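Local coordinates for protein acyl-CoA dehydrogenase (Thermus thermophilus, PDB 2Z1Q) that binds FAD and probably catalyses the oxidation of saturated acyl-CoA thioesters to 2,3-dehydroacyl-CoA, at residues 106-111 with 226-231; 120-125 with 132-137; 160-165 with 193-198; 170-175 with 237-242; 199-204 with 247-252. All coordinates share one frame; numbering follows the deposited sequence.

Interaction 1: residues 106-111 with 226-231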
# COMPACT_ATOMS: atom_id res chain seq x y z
N PHE B 106 10.78 12.73 13.69
CA PHE B 106 10.86 13.27 15.03
C PHE B 106 9.69 12.75 15.87
O PHE B 106 9.79 12.65 17.10
CB PHE B 106 10.87 14.80 15.01
CG PHE B 106 10.88 15.41 16.37
CD1 PHE B 106 12.00 15.31 17.19
CD2 PHE B 106 9.73 15.99 16.88
CE1 PHE B 106 11.97 15.80 18.50
CE2 PHE B 106 9.69 16.48 18.18
CZ PHE B 106 10.81 16.38 19.00
N SER B 107 8.59 12.39 15.20
CA SER B 107 7.43 11.86 15.89
C SER B 107 7.82 10.58 16.65
O SER B 107 7.36 10.36 17.78
CB SER B 107 6.32 11.56 14.89
OG SER B 107 6.75 10.61 13.93
N VAL B 108 8.66 9.75 16.04
CA VAL B 108 9.09 8.51 16.71
C VAL B 108 10.03 8.89 17.87
O VAL B 108 9.96 8.30 18.94
CB VAL B 108 9.79 7.55 15.72
CG1 VAL B 108 10.28 6.29 16.43
CG2 VAL B 108 8.80 7.15 14.63
N THR B 109 10.89 9.87 17.65
CA THR B 109 11.81 10.32 18.71
C THR B 109 10.98 10.72 19.93
O THR B 109 11.17 10.19 21.02
CB THR B 109 12.65 11.53 18.25
OG1 THR B 109 13.32 11.20 17.03
CG2 THR B 109 13.66 11.91 19.32
N TYR B 110 10.03 11.63 19.71
CA TYR B 110 9.12 12.09 20.77
C TYR B 110 8.32 10.93 21.36
O TYR B 110 8.28 10.74 22.58
CB TYR B 110 8.14 13.13 20.20
CG TYR B 110 7.06 13.58 21.18
CD1 TYR B 110 7.33 14.55 22.13
CD2 TYR B 110 5.79 13.01 21.16
CE1 TYR B 110 6.38 14.95 23.05
CE2 TYR B 110 4.80 13.41 22.09
CZ TYR B 110 5.12 14.39 23.03
OH TYR B 110 4.23 14.83 23.98
N GLY B 111 7.69 10.15 20.48
CA GLY B 111 6.88 9.03 20.91
C GLY B 111 7.60 7.99 21.75
O GLY B 111 7.11 7.58 22.81
N LYS B 226 13.49 8.39 8.46
CA LYS B 226 14.94 8.53 8.51
C LYS B 226 15.40 9.54 9.56
O LYS B 226 16.52 9.47 10.05
CB LYS B 226 15.47 8.93 7.13
CG LYS B 226 15.37 7.83 6.07
CD LYS B 226 15.78 8.37 4.71
CE LYS B 226 15.87 7.23 3.71
NZ LYS B 226 14.66 6.43 3.83
N ALA B 227 14.52 10.48 9.91
CA ALA B 227 14.85 11.48 10.93
C ALA B 227 14.91 10.84 12.31
O ALA B 227 15.27 11.48 13.29
CB ALA B 227 13.81 12.60 10.95
N SER B 228 14.54 9.57 12.40
CA SER B 228 14.57 8.91 13.70
C SER B 228 15.84 8.09 13.86
O SER B 228 16.36 7.53 12.89
CB SER B 228 13.33 8.01 13.87
OG SER B 228 13.34 7.36 15.14
N SER B 229 16.35 8.04 15.09
CA SER B 229 17.56 7.27 15.38
C SER B 229 17.14 5.88 15.78
O SER B 229 16.32 5.72 16.69
CB SER B 229 18.38 7.87 16.53
OG SER B 229 19.24 6.87 17.08
N THR B 230 17.73 4.89 15.12
CA THR B 230 17.45 3.50 15.43
C THR B 230 18.76 2.71 15.31
O THR B 230 19.37 2.63 14.25
CB THR B 230 16.40 2.89 14.47
OG1 THR B 230 15.44 3.89 14.10
CG2 THR B 230 15.66 1.76 15.16
N ARG B 231 19.20 2.15 16.42
CA ARG B 231 20.44 1.39 16.43
C ARG B 231 20.28 0.12 17.23
O ARG B 231 19.31 -0.05 17.97
CB ARG B 231 21.58 2.22 17.06
CG ARG B 231 22.09 3.40 16.25
CD ARG B 231 22.87 4.37 17.15
NE ARG B 231 23.52 5.46 16.41
CZ ARG B 231 24.78 5.42 15.98
NH1 ARG B 231 25.54 4.35 16.20
NH2 ARG B 231 25.28 6.46 15.33
O HOH W 1 14.63 8.85 17.07
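V108 and S228 meet through van der Waals contact. The serine hydroxyl lies against the isopropyl group, S228 OG being 3.5 Å from V108 CG1 and little farther from V108 CB. With V108 CG1 anti to its own backbone N (chi1 178°) and S228 OG likewise anti to its N (chi1 -180°), the hydroxyl comes to rest against CG1 and CB of the valine. The A227 methyl lies against the backbone at the start of the helix, CB 4.1 Å from F106 N, while the F106 ring packs on N62, L65 and M66 of helix 62-71.

The polar link is made by water. One water lies 2.7 Å from T109 OG1 and 2.8 Å from S228 OG, and it accepts a bond from the backbone, 2.7 Å from S229 N. T109 and S228 are too far apart for a direct bond, OG1 to OG being 4.3 Å, so the water fills the bridging place and gives both buried hydroxyls a partner. S229 OG is in turn hydrogen-bonded to G186 N and E219 OE2.

The contact joins the helical N-terminal domain to the beta domain in the middle of the acyl-CoA dehydrogenase fold. It borders the FAD site: T230 touches the cofactor, and V108 packs on S183, a residue that binds FAD.

Interaction 2: residues 120-125 with 132-137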
# COMPACT_ATOMS: atom_id res chain seq x y z
N PRO B 120 7.69 3.45 31.86
CA PRO B 120 8.15 2.37 32.72
C PRO B 120 8.53 2.91 34.10
O PRO B 120 8.12 2.36 35.13
CB PRO B 120 9.33 1.78 31.95
CG PRO B 120 8.90 1.99 30.52
CD PRO B 120 8.39 3.41 30.56
N LEU B 121 9.29 4.01 34.13
CA LEU B 121 9.68 4.63 35.38
C LEU B 121 8.46 5.16 36.14
O LEU B 121 8.36 5.00 37.35
CB LEU B 121 10.68 5.77 35.13
CG LEU B 121 12.17 5.42 35.23
CD1 LEU B 121 13.01 6.48 34.55
CD2 LEU B 121 12.56 5.29 36.70
N VAL B 122 7.53 5.76 35.41
CA VAL B 122 6.32 6.29 36.04
C VAL B 122 5.42 5.20 36.61
O VAL B 122 4.78 5.38 37.64
CB VAL B 122 5.49 7.12 35.05
CG1 VAL B 122 4.16 7.53 35.68
CG2 VAL B 122 6.27 8.35 34.61
N TYR B 123 5.37 4.05 35.94
CA TYR B 123 4.52 2.95 36.39
C TYR B 123 5.14 2.06 37.47
O TYR B 123 4.45 1.66 38.41
CB TYR B 123 4.12 2.07 35.20
CG TYR B 123 3.15 2.70 34.23
CD1 TYR B 123 2.83 2.06 33.03
CD2 TYR B 123 2.50 3.90 34.53
CE1 TYR B 123 1.88 2.60 32.15
CE2 TYR B 123 1.55 4.44 33.66
CZ TYR B 123 1.24 3.78 32.48
OH TYR B 123 0.28 4.31 31.65
N PHE B 124 6.43 1.76 37.35
CA PHE B 124 7.06 0.88 38.33
C PHE B 124 8.28 1.49 39.01
O PHE B 124 8.90 0.86 39.87
CB PHE B 124 7.43 -0.46 37.67
CG PHE B 124 6.26 -1.17 37.06
CD1 PHE B 124 5.71 -0.73 35.85
CD2 PHE B 124 5.66 -2.25 37.70
CE1 PHE B 124 4.58 -1.35 35.30
CE2 PHE B 124 4.52 -2.88 37.16
CZ PHE B 124 3.99 -2.42 35.96
N GLY B 125 8.63 2.71 38.63
CA GLY B 125 9.78 3.35 39.22
C GLY B 125 9.70 3.48 40.73
O GLY B 125 8.70 3.94 41.28
N LYS B 132 15.41 10.88 40.68
CA LYS B 132 16.69 11.12 40.04
C LYS B 132 16.70 10.79 38.56
O LYS B 132 17.76 10.75 37.95
CB LYS B 132 17.77 10.32 40.75
CG LYS B 132 17.74 8.83 40.46
CD LYS B 132 18.96 8.41 39.64
CE LYS B 132 20.26 8.66 40.38
NZ LYS B 132 21.44 8.10 39.65
N TYR B 133 15.53 10.56 37.98
CA TYR B 133 15.45 10.24 36.56
C TYR B 133 14.32 10.97 35.85
O TYR B 133 14.55 11.66 34.85
CB TYR B 133 15.28 8.73 36.36
CG TYR B 133 16.55 7.92 36.54
CD1 TYR B 133 16.55 6.74 37.27
CD2 TYR B 133 17.75 8.34 35.97
CE1 TYR B 133 17.71 6.00 37.45
CE2 TYR B 133 18.92 7.61 36.14
CZ TYR B 133 18.90 6.44 36.89
OH TYR B 133 20.05 5.73 37.10
N LEU B 134 13.11 10.84 36.38
CA LEU B 134 11.93 11.47 35.80
C LEU B 134 12.06 12.97 35.56
O LEU B 134 11.63 13.48 34.52
CB LEU B 134 10.71 11.19 36.69
CG LEU B 134 9.43 10.70 35.99
CD1 LEU B 134 9.75 9.54 35.05
CD2 LEU B 134 8.43 10.27 37.05
N PRO B 135 12.65 13.71 36.50
CA PRO B 135 12.78 15.15 36.27
C PRO B 135 13.55 15.48 34.99
O PRO B 135 13.15 16.34 34.22
CB PRO B 135 13.49 15.64 37.55
CG PRO B 135 12.95 14.67 38.60
CD PRO B 135 13.04 13.34 37.88
N LYS B 136 14.65 14.78 34.74
CA LYS B 136 15.44 15.03 33.53
C LYS B 136 14.67 14.62 32.27
O LYS B 136 14.72 15.32 31.25
CB LYS B 136 16.76 14.28 33.59
CG LYS B 136 17.65 14.64 34.77
CD LYS B 136 18.98 13.92 34.62
CE LYS B 136 19.95 14.23 35.75
NZ LYS B 136 19.51 13.68 37.07
N LEU B 137 13.97 13.50 32.34
CA LEU B 137 13.21 13.02 31.20
C LEU B 137 12.08 13.98 30.88
O LEU B 137 11.78 14.24 29.72
CB LEU B 137 12.64 11.63 31.48
CG LEU B 137 13.66 10.56 31.86
CD1 LEU B 137 12.94 9.24 32.08
CD2 LEU B 137 14.70 10.41 30.77
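L121 reaches from its helix to Y133 and L137 chiefly with CD1, which lies 3.7 Å from Y133 CB and 3.7 Å from L137 CD1, while L121 CD2 lies obliquely by the Y133 ring. Its chi1 of -95° is away from a staggered value, and its side chain crosses those of Y133 and L137 at about a right angle. Between L121 and L137 the contact is methyl to methyl.

L134 packs on V122 and on L121 CB. Its chi1 of -132° is also unstaggered, and both its methyls touch V122 CG2, with L134 CD1 at 3.7 Å and L134 CD2 at 3.8 Å. The same CD1 lies 3.9 Å from L121 CB, so L134 bridges successive residues of the facing helix. The two short helices, 119-124 and 134-139, pack together, with helix 127-131 between them in the chain, within the helical N-terminal domain of the acyl-CoA dehydrogenase fold. An alanine at L134 would probably open a gap beside V122 CG2 and L121 CB, and leave the V122 methyl without its partner.

Y133 stands at the N-cap position of helix 134-139. It offers its CB to L121 while one face of its ring is covered by K132 CD, 3.3 Å above the plane and over its centre. L190 of strand 190-197 touches L121, Y133 and L137 alike, and F124 and P120 pack on helix 252-288.

Interaction 3: residues 160-165 with 193-198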
# COMPACT_ATOMS: atom_id res chain seq x y z
N ALA B 160 12.94 -12.74 24.75
CA ALA B 160 14.25 -12.13 24.82
C ALA B 160 15.21 -13.03 25.61
O ALA B 160 14.81 -13.64 26.60
CB ALA B 160 14.16 -10.75 25.48
N LYS B 161 16.46 -13.12 25.16
CA LYS B 161 17.43 -13.95 25.86
C LYS B 161 18.59 -13.20 26.51
O LYS B 161 19.53 -13.82 27.01
CB LYS B 161 17.96 -15.06 24.95
CG LYS B 161 18.47 -14.64 23.60
CD LYS B 161 18.80 -15.88 22.79
CE LYS B 161 19.15 -15.55 21.35
NZ LYS B 161 19.58 -16.76 20.59
N THR B 162 18.54 -11.87 26.51
CA THR B 162 19.58 -11.09 27.16
C THR B 162 19.56 -11.57 28.62
O THR B 162 18.52 -11.52 29.28
CB THR B 162 19.25 -9.59 27.12
OG1 THR B 162 19.30 -9.13 25.77
CG2 THR B 162 20.24 -8.80 27.96
N ARG B 163 20.71 -12.04 29.11
CA ARG B 163 20.82 -12.57 30.47
C ARG B 163 21.29 -11.60 31.54
O ARG B 163 22.01 -10.64 31.28
CB ARG B 163 21.72 -13.82 30.46
CG ARG B 163 23.08 -13.64 29.77
CD ARG B 163 23.63 -14.99 29.27
NE ARG B 163 24.79 -14.81 28.39
CZ ARG B 163 26.00 -14.50 28.82
NH1 ARG B 163 26.22 -14.36 30.12
NH2 ARG B 163 27.00 -14.32 27.96
N ALA B 164 20.86 -11.87 32.77
CA ALA B 164 21.24 -11.04 33.90
C ALA B 164 21.61 -11.94 35.07
O ALA B 164 20.83 -12.80 35.48
CB ALA B 164 20.08 -10.13 34.29
N THR B 165 22.81 -11.75 35.58
CA THR B 165 23.30 -12.53 36.72
C THR B 165 23.84 -11.62 37.81
O THR B 165 24.54 -10.64 37.53
CB THR B 165 24.40 -13.52 36.30
OG1 THR B 165 25.35 -12.84 35.46
CG2 THR B 165 23.81 -14.71 35.56
N VAL B 193 16.17 -1.65 29.85
CA VAL B 193 16.47 -2.91 29.18
C VAL B 193 15.84 -4.12 29.84
O VAL B 193 15.85 -4.25 31.06
CB VAL B 193 17.98 -3.13 29.14
CG1 VAL B 193 18.32 -4.37 28.28
CG2 VAL B 193 18.65 -1.89 28.61
N PHE B 194 15.32 -5.04 29.03
CA PHE B 194 14.71 -6.24 29.58
C PHE B 194 15.65 -7.44 29.46
O PHE B 194 16.25 -7.68 28.41
CB PHE B 194 13.37 -6.54 28.89
CG PHE B 194 12.31 -5.51 29.17
CD1 PHE B 194 12.41 -4.23 28.64
CD2 PHE B 194 11.22 -5.81 29.97
CE1 PHE B 194 11.45 -3.26 28.91
CE2 PHE B 194 10.24 -4.85 30.25
CZ PHE B 194 10.36 -3.57 29.72
N ALA B 195 15.78 -8.18 30.56
CA ALA B 195 16.63 -9.36 30.62
C ALA B 195 16.07 -10.35 31.63
O ALA B 195 15.22 -10.00 32.46
CB ALA B 195 18.05 -8.99 31.01
N LYS B 196 16.56 -11.58 31.58
CA LYS B 196 16.10 -12.59 32.51
C LYS B 196 17.21 -12.98 33.47
O LYS B 196 18.33 -13.28 33.06
CB LYS B 196 15.60 -13.81 31.74
CG LYS B 196 14.36 -13.54 30.92
CD LYS B 196 14.02 -14.74 30.06
CE LYS B 196 12.74 -14.52 29.27
NZ LYS B 196 12.48 -15.64 28.33
N VAL B 197 16.90 -12.94 34.76
CA VAL B 197 17.88 -13.30 35.78
C VAL B 197 18.04 -14.82 35.73
O VAL B 197 17.06 -15.56 35.88
CB VAL B 197 17.41 -12.87 37.19
CG1 VAL B 197 18.46 -13.23 38.23
CG2 VAL B 197 17.16 -11.37 37.20
N ASP B 198 19.27 -15.27 35.51
CA ASP B 198 19.56 -16.70 35.41
C ASP B 198 18.77 -17.28 34.24
O ASP B 198 18.45 -18.47 34.22
CB ASP B 198 19.17 -17.43 36.70
CG ASP B 198 19.88 -16.88 37.92
OD1 ASP B 198 19.57 -17.34 39.04
OD2 ASP B 198 20.76 -16.00 37.76
O HOH W 2 14.18 -16.66 26.41
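K196 is bonded to segment 160-165 through both its backbone groups. Its N donates to T162 O at 3.0 Å, and its O accepts from A164 N at 2.9 Å. A third bond runs from D198 N to A164 O at 2.9 Å. The same A164 oxygen receives a CA-H...O contact from V197 CA, 3.0 Å away. This ladder pairs R163 with K196 and A164 with V197 in parallel register, a parallel strand pair in the beta-sheet middle domain of the acyl-CoA dehydrogenase fold.

The K196 side chain, extended beyond CG, runs beside the loop at A160, with CE 3.5 Å from A160 O. A water accepts from K196 NZ and donates to A160 O, while L158 O takes a direct bond from the ammonium group. T162 OG1 is held by E150 OE2.

Packing is made by small side chains of the two strands and of the loop before R163. A195 CB lies beside T162, 3.8 Å from T162 CG2, and also approaches A164 CB at 4.0 Å. The methyl of T162 gets there because CG2 is anti to the backbone N. A164 CB also faces V197 CG2, both side chains being buried.

Strand 163-166 is also paired with strand 172-183, and strand 190-197 with strands 144-147 and 201-208. On the latter strand F205 touches A164, while the ring of F194 meets those of Y146, an FAD-binding residue, and F202.

Interaction 4: residues 170-175 with 237-242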
# COMPACT_ATOMS: atom_id res chain seq x y z
N GLY B 170 27.14 -8.85 44.99
CA GLY B 170 25.72 -8.81 45.28
C GLY B 170 25.18 -7.40 45.15
O GLY B 170 24.00 -7.16 45.35
N LYS B 171 26.07 -6.47 44.80
CA LYS B 171 25.69 -5.08 44.64
C LYS B 171 25.36 -4.71 43.19
O LYS B 171 24.75 -3.68 42.93
CB LYS B 171 26.81 -4.16 45.14
CG LYS B 171 26.85 -3.96 46.66
CD LYS B 171 27.78 -2.80 47.01
CE LYS B 171 27.71 -2.41 48.49
NZ LYS B 171 28.18 -3.48 49.41
N HIS B 172 25.76 -5.57 42.25
CA HIS B 172 25.50 -5.30 40.83
C HIS B 172 24.95 -6.51 40.07
O HIS B 172 25.04 -7.64 40.53
CB HIS B 172 26.77 -4.83 40.14
CG HIS B 172 27.38 -3.60 40.74
ND1 HIS B 172 27.97 -3.60 41.99
CD2 HIS B 172 27.48 -2.33 40.27
CE1 HIS B 172 28.41 -2.38 42.26
NE2 HIS B 172 28.13 -1.59 41.24
N TYR B 173 24.36 -6.23 38.91
CA TYR B 173 23.83 -7.26 38.03
C TYR B 173 24.63 -7.16 36.73
O TYR B 173 24.88 -6.06 36.25
CB TYR B 173 22.34 -7.02 37.75
CG TYR B 173 21.40 -7.75 38.69
CD1 TYR B 173 21.40 -9.14 38.77
CD2 TYR B 173 20.51 -7.04 39.50
CE1 TYR B 173 20.54 -9.81 39.63
CE2 TYR B 173 19.64 -7.71 40.37
CZ TYR B 173 19.66 -9.10 40.42
OH TYR B 173 18.81 -9.77 41.27
N ILE B 174 25.04 -8.30 36.19
CA ILE B 174 25.82 -8.29 34.95
C ILE B 174 24.92 -8.64 33.77
O ILE B 174 24.32 -9.72 33.73
CB ILE B 174 26.97 -9.31 35.00
CG1 ILE B 174 27.76 -9.14 36.30
CG2 ILE B 174 27.89 -9.10 33.79
CD1 ILE B 174 28.83 -10.18 36.49
N LEU B 175 24.83 -7.72 32.82
CA LEU B 175 23.98 -7.91 31.65
C LEU B 175 24.72 -8.27 30.37
O LEU B 175 25.72 -7.65 30.01
CB LEU B 175 23.12 -6.66 31.40
CG LEU B 175 22.02 -6.28 32.39
CD1 LEU B 175 21.11 -5.24 31.77
CD2 LEU B 175 21.22 -7.51 32.77
N ASP B 237 28.89 -7.73 29.34
CA ASP B 237 29.21 -7.63 30.76
C ASP B 237 28.89 -6.24 31.32
O ASP B 237 29.78 -5.52 31.77
CB ASP B 237 30.69 -7.95 31.00
CG ASP B 237 31.04 -9.39 30.67
OD1 ASP B 237 30.27 -10.30 31.04
OD2 ASP B 237 32.09 -9.62 30.03
N VAL B 238 27.61 -5.86 31.28
CA VAL B 238 27.19 -4.55 31.79
C VAL B 238 26.83 -4.62 33.28
O VAL B 238 25.97 -5.40 33.69
CB VAL B 238 25.97 -4.00 31.00
CG1 VAL B 238 25.43 -2.75 31.68
CG2 VAL B 238 26.37 -3.67 29.57
N LYS B 239 27.50 -3.79 34.08
CA LYS B 239 27.28 -3.72 35.52
C LYS B 239 26.11 -2.79 35.82
O LYS B 239 26.13 -1.62 35.47
CB LYS B 239 28.53 -3.20 36.24
CG LYS B 239 29.74 -4.11 36.16
CD LYS B 239 29.69 -5.22 37.19
CE LYS B 239 29.90 -4.69 38.59
NZ LYS B 239 31.22 -4.01 38.71
N VAL B 240 25.09 -3.34 36.48
CA VAL B 240 23.92 -2.56 36.82
C VAL B 240 23.61 -2.71 38.31
O VAL B 240 23.38 -3.81 38.81
CB VAL B 240 22.70 -3.03 36.00
CG1 VAL B 240 21.47 -2.23 36.39
CG2 VAL B 240 22.98 -2.84 34.51
N PRO B 241 23.64 -1.58 39.05
CA PRO B 241 23.37 -1.58 40.48
C PRO B 241 22.05 -2.28 40.80
O PRO B 241 21.05 -2.09 40.11
CB PRO B 241 23.33 -0.10 40.82
CG PRO B 241 24.37 0.46 39.89
CD PRO B 241 24.06 -0.24 38.59
N VAL B 242 22.06 -3.11 41.84
CA VAL B 242 20.86 -3.83 42.23
C VAL B 242 19.63 -2.92 42.34
O VAL B 242 18.52 -3.35 42.04
CB VAL B 242 21.07 -4.54 43.58
CG1 VAL B 242 19.86 -5.38 43.92
CG2 VAL B 242 22.32 -5.38 43.53
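Y173 and L175 carry the ladder with V240 and V238. Y173 N donates to V240 O at 2.6 Å and V240 N returns a bond to Y173 O. L175 N reaches V238 O, and V238 N meets L175 O at 2.9 Å with a nearly straight N-H...O angle of 174°. V242 N closes the far end by binding K171 O. H172-P241 and I174-K239 are the non-hydrogen-bonded pairs of this antiparallel ladder, which belongs to the middle beta domain of the acyl-CoA dehydrogenase fold.

On the face of H172 and I174, K239 folds back: its chain bends at chi2, chi3 and chi4, which sets CE 3.5 Å from H172 CG and NZ over one ring face. H172 ND1 and K239 NZ stay 4.6 Å apart. P241 CG lies 4.2 Å from H172 CD2. An alanine in place of H172 would probably leave the K239 chain without the ring it folds against and free to turn. I174 CG2 rests 3.6 Å from D237 CA.

On the face of Y173 and L175 the side-chain contacts across the strands are apolar. L175 CB meets V238 CB at 3.9 Å, and L175 CD1 meets V240 CG2 at 4.1 Å.

D237 and V238 both face L175, a G1 beta bulge, and D237 N is bonded to N176 OD1. Strand 172-183 is also paired with strand 163-166; A164 and L166 of that strand receive L175 and Y173, while V207 of strand 201-208 packs on V238 and V240.

Interaction 5: residues 199-204 with 247-252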
# COMPACT_ATOMS: atom_id res chain seq x y z
N GLY B 199 18.45 -16.41 33.29
CA GLY B 199 17.69 -16.83 32.12
C GLY B 199 16.35 -17.46 32.44
O GLY B 199 16.05 -18.56 31.97
N GLU B 200 15.53 -16.79 33.24
CA GLU B 200 14.23 -17.37 33.57
C GLU B 200 13.28 -16.33 34.15
O GLU B 200 12.07 -16.50 34.10
CB GLU B 200 14.41 -18.53 34.56
CG GLU B 200 13.16 -19.36 34.80
CD GLU B 200 12.66 -20.08 33.55
OE1 GLU B 200 13.44 -20.87 32.98
OE2 GLU B 200 11.50 -19.85 33.15
N HIS B 201 13.85 -15.26 34.70
CA HIS B 201 13.04 -14.21 35.30
C HIS B 201 13.09 -12.92 34.50
O HIS B 201 13.98 -12.10 34.68
CB HIS B 201 13.51 -13.95 36.73
CG HIS B 201 13.54 -15.19 37.56
ND1 HIS B 201 14.67 -15.60 38.24
CD2 HIS B 201 12.60 -16.14 37.79
CE1 HIS B 201 14.43 -16.75 38.84
NE2 HIS B 201 13.18 -17.10 38.59
N PHE B 202 12.10 -12.75 33.63
CA PHE B 202 11.99 -11.57 32.79
C PHE B 202 11.94 -10.35 33.71
O PHE B 202 10.99 -10.17 34.47
CB PHE B 202 10.71 -11.66 31.94
CG PHE B 202 10.68 -10.71 30.78
CD1 PHE B 202 9.82 -9.62 30.77
CD2 PHE B 202 11.50 -10.93 29.67
CE1 PHE B 202 9.77 -8.76 29.67
CE2 PHE B 202 11.46 -10.08 28.57
CZ PHE B 202 10.59 -9.00 28.57
N THR B 203 12.96 -9.50 33.62
CA THR B 203 13.07 -8.31 34.45
C THR B 203 13.54 -7.06 33.68
O THR B 203 14.30 -7.17 32.71
CB THR B 203 14.08 -8.57 35.61
OG1 THR B 203 13.77 -9.82 36.24
CG2 THR B 203 14.03 -7.46 36.65
N ALA B 204 13.08 -5.89 34.11
CA ALA B 204 13.47 -4.64 33.46
C ALA B 204 14.57 -3.98 34.29
O ALA B 204 14.55 -4.05 35.52
CB ALA B 204 12.28 -3.71 33.36
N GLY B 247 10.82 -2.36 38.77
CA GLY B 247 9.72 -3.24 39.08
C GLY B 247 10.17 -4.43 39.90
O GLY B 247 11.09 -4.31 40.71
N GLU B 248 9.52 -5.57 39.70
CA GLU B 248 9.86 -6.79 40.43
C GLU B 248 10.50 -7.83 39.52
O GLU B 248 10.10 -7.99 38.36
CB GLU B 248 8.60 -7.39 41.07
CG GLU B 248 7.82 -6.42 41.95
CD GLU B 248 6.75 -7.11 42.79
OE1 GLU B 248 5.82 -7.72 42.20
OE2 GLU B 248 6.84 -7.06 44.03
N ILE B 249 11.49 -8.55 40.04
CA ILE B 249 12.19 -9.58 39.27
C ILE B 249 11.23 -10.68 38.81
O ILE B 249 10.54 -11.29 39.63
CB ILE B 249 13.31 -10.21 40.11
CG1 ILE B 249 14.21 -9.12 40.68
CG2 ILE B 249 14.13 -11.16 39.26
CD1 ILE B 249 15.24 -9.63 41.66
N GLY B 250 11.20 -10.93 37.51
CA GLY B 250 10.32 -11.96 36.98
C GLY B 250 8.98 -11.39 36.54
O GLY B 250 8.20 -12.05 35.87
N LYS B 251 8.70 -10.15 36.93
CA LYS B 251 7.44 -9.52 36.55
C LYS B 251 7.67 -8.37 35.58
O LYS B 251 6.97 -7.37 35.61
CB LYS B 251 6.69 -9.05 37.80
CG LYS B 251 6.28 -10.20 38.73
CD LYS B 251 5.63 -9.68 40.01
CE LYS B 251 5.45 -10.79 41.05
NZ LYS B 251 4.95 -10.25 42.35
N GLY B 252 8.67 -8.52 34.72
CA GLY B 252 8.96 -7.49 33.75
C GLY B 252 7.89 -7.44 32.67
O GLY B 252 7.74 -6.44 31.97
O HOH W 3 9.60 -14.01 34.09
O HOH W 4 10.83 -6.09 36.31
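T203 turns OG1 anti to its carbonyl carbon (chi1 -49°), which places the hydroxyl where G250 N donates to it at 3.1 Å. The hydroxyl itself donates to H201 O at 2.8 Å, from above the carbonyl plane, so its direction is fixed by two bonds. I249 CG2 comes across to T203 OG1 at 3.3 Å and to H201 CB at 3.8 Å. F202 swings its ring with CG anti to the backbone N (chi1 -164°), and the ring edge meets G252 in plane, CD1 lying 3.5 Å from G252 C.

G252 N donates to F202 O at 2.9 Å. A side chain at G252 would run into F202 O and press on T203 CA, so its lack of one lets the two chains come close. Two waters add bridges: one accepts from F202 N and donates to G250 O, the other links A204 N with E248 O.

E248 to K251 form a type II beta turn, with G250 at the third position in a backbone shape that suits glycine, and K251 N bonded to E248 O. A salt bridge from K251 NZ to E248 OE1, 2.7 Å long, ties the side chains at the two ends of the turn together.

The arrangement docks the linker into helix 252-288 on strand 201-208, where the middle beta domain of the acyl-CoA dehydrogenase fold passes into the C-terminal helical domain.

How the interactions relate
Interactions 1 and 2 are buried and lack direct polar bonds: interaction 1, beside the FAD site, joins a helix to the beta domain through a water, interaction 2 packs two short helices by apolar side chains. Interactions 3, 4 and 5 all reach one mixed sheet; 3 and 4 rest on backbone bonds, 5 adds a threonine hydroxyl and waters. Interaction 3 is a parallel pairing and mainly buried, whereas interactions 4 and 5 are partly exposed, the first antiparallel, the second strand to turn. Strands 163-166 and 172-183 put interactions 3 and 4 side by side, T165 O lying 2.8 Å from I174 N. Interaction 5 shares F194-F202 ring packing with interaction 3, and its G247 touches F124 of interaction 2.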